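Local coordinates for oligopeptide-binding protein oppA (Lactococcus lactis, PDB 3DRF) that captures oligopeptides in a voluminous cavity that closes like a Venus flytrap, as part of the OppABCDF ABC transporter that takes them up, at residues L387-G392 against G400-D405. Sequence-based numbering, arbitrary orientation.
Sequences LLDEDG and GYREKD
A Schellman motif ends helix 381-390 just where Arg402 and Lys404, from strand 401-404, reach across to Leu388, Asp389 and Asp391. Gly392, at positive phi, is its C-prime residue: its N bonds to Asp389 O, and Trp393 N returns to Leu388 O. The chain then forms strand 394-396 and turns back as 401-404, its antiparallel neighbour, at the periphery of this solute-binding protein. Arg402 runs extended from CG to NE and lays its guanidinium against Leu388, whose CB sits 3.5 Å above the plane, toward the rim; Leu388 CD1 reaches Arg402 NE at 3.6 Å. At the guanidinium edge, NH1 makes a nearly straight salt bridge to Asp389 OD1 (2.8 Å, N-H...O 165°). The carboxylate is turned 64° from the guanidinium, and NH1 reaches OD1 from above the carboxylate plane. A water that donates to Asp389 OD2 and accepts from Arg402 NH2 bridges the same two groups a second time. Trp393 O, Asn385 OD1 and Ile436 O take further guanidinium N-H groups, fixing its rotation. A leucine in place of Arg402 would probably leave Asp389 without its charged mate and those two carbonyls and the Asn385 amide oxygen short of a donor. Two residues along, Lys404 bends at chi3 (-81°), bringing its ammonium to the residue just past the helix, Asp391. There it salt-bridges Asp391 OD2 at 3.2 Å and also Asp329, a second carboxylate whose closeness to Asp391 the lysine charge probably offsets. Lys404 NZ also bonds Asp391 O at 2.9 Å, almost in line with the carbonyl.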
# COMPACT_ATOMS: atom_id res chain seq x y z
N LEU A 387 -24.39 23.05 0.41
CA LEU A 387 -23.62 22.83 -0.82
C LEU A 387 -24.49 22.25 -1.92
O LEU A 387 -24.39 22.64 -3.03
CB LEU A 387 -22.42 21.90 -0.54
CG LEU A 387 -21.26 22.57 0.20
CD1 LEU A 387 -20.33 21.51 0.75
CD2 LEU A 387 -20.41 23.45 -0.77
N LEU A 388 -25.33 21.30 -1.54
CA LEU A 388 -26.20 20.62 -2.51
C LEU A 388 -27.31 21.57 -3.01
O LEU A 388 -27.58 21.60 -4.16
CB LEU A 388 -26.78 19.32 -1.90
CG LEU A 388 -25.67 18.23 -1.71
CD1 LEU A 388 -26.26 17.07 -0.88
CD2 LEU A 388 -25.18 17.78 -3.09
N ASP A 389 -27.91 22.32 -2.09
CA ASP A 389 -28.94 23.32 -2.44
C ASP A 389 -28.33 24.34 -3.42
O ASP A 389 -28.90 24.60 -4.43
CB ASP A 389 -29.41 24.12 -1.19
CG ASP A 389 -30.45 23.42 -0.40
OD1 ASP A 389 -31.01 22.43 -0.86
OD2 ASP A 389 -30.66 23.84 0.70
N GLU A 390 -27.16 24.85 -3.09
CA GLU A 390 -26.44 25.86 -3.93
C GLU A 390 -26.09 25.34 -5.32
O GLU A 390 -26.02 26.08 -6.25
CB GLU A 390 -25.17 26.37 -3.22
CG GLU A 390 -25.44 27.25 -2.01
CD GLU A 390 -24.21 27.62 -1.24
OE1 GLU A 390 -23.14 27.02 -1.39
OE2 GLU A 390 -24.34 28.51 -0.45
N ASP A 391 -25.88 24.03 -5.45
CA ASP A 391 -25.51 23.41 -6.72
C ASP A 391 -26.70 22.89 -7.53
O ASP A 391 -26.54 22.28 -8.48
CB ASP A 391 -24.48 22.26 -6.46
CG ASP A 391 -23.72 21.86 -7.69
OD1 ASP A 391 -23.24 22.68 -8.39
OD2 ASP A 391 -23.72 20.69 -7.99
N GLY A 392 -27.91 23.19 -7.11
CA GLY A 392 -29.07 22.82 -7.88
C GLY A 392 -29.60 21.41 -7.69
O GLY A 392 -30.33 20.94 -8.47
N GLY A 400 -37.71 12.15 -0.38
CA GLY A 400 -36.60 12.43 0.53
C GLY A 400 -35.19 12.50 -0.09
O GLY A 400 -34.25 12.60 0.61
N TYR A 401 -35.16 12.45 -1.40
CA TYR A 401 -33.87 12.52 -2.11
C TYR A 401 -33.86 13.67 -3.11
O TYR A 401 -34.88 14.12 -3.60
CB TYR A 401 -33.57 11.19 -2.81
CG TYR A 401 -33.46 10.02 -1.84
CD1 TYR A 401 -32.41 9.92 -0.96
CD2 TYR A 401 -34.45 9.08 -1.76
CE1 TYR A 401 -32.29 8.85 -0.09
CE2 TYR A 401 -34.37 8.04 -0.89
CZ TYR A 401 -33.29 7.94 -0.04
OH TYR A 401 -33.18 6.89 0.87
N ARG A 402 -32.64 14.12 -3.39
CA ARG A 402 -32.40 15.25 -4.28
C ARG A 402 -32.34 14.87 -5.75
O ARG A 402 -32.06 13.74 -6.06
CB ARG A 402 -31.11 15.95 -3.87
CG ARG A 402 -31.19 16.61 -2.44
CD ARG A 402 -29.81 17.14 -2.05
NE ARG A 402 -29.82 17.72 -0.70
CZ ARG A 402 -30.23 18.95 -0.41
NH1 ARG A 402 -30.58 19.74 -1.39
NH2 ARG A 402 -30.17 19.41 0.81
N GLU A 403 -32.65 15.85 -6.60
CA GLU A 403 -32.71 15.67 -8.05
C GLU A 403 -32.18 16.94 -8.74
O GLU A 403 -32.29 18.00 -8.23
CB GLU A 403 -34.16 15.45 -8.51
CG GLU A 403 -34.90 14.29 -7.83
CD GLU A 403 -36.34 14.15 -8.29
OE1 GLU A 403 -36.70 14.88 -9.21
OE2 GLU A 403 -37.02 13.36 -7.77
N LYS A 404 -31.65 16.76 -9.93
CA LYS A 404 -31.21 17.86 -10.77
C LYS A 404 -31.66 17.55 -12.19
O LYS A 404 -31.22 16.58 -12.76
CB LYS A 404 -29.70 18.02 -10.71
CG LYS A 404 -29.21 19.22 -11.58
CD LYS A 404 -27.71 19.32 -11.65
CE LYS A 404 -27.20 20.00 -10.41
NZ LYS A 404 -25.73 20.43 -10.50
N ASP A 405 -32.55 18.38 -12.71
CA ASP A 405 -33.14 18.21 -14.02
C ASP A 405 -33.64 16.80 -14.22
O ASP A 405 -33.37 16.18 -15.23
CB ASP A 405 -32.13 18.58 -15.11
CG ASP A 405 -32.80 18.75 -16.50
OD1 ASP A 405 -34.00 19.12 -16.60
OD2 ASP A 405 -32.09 18.47 -17.47
O HOH W 1 -31.22 21.87 2.44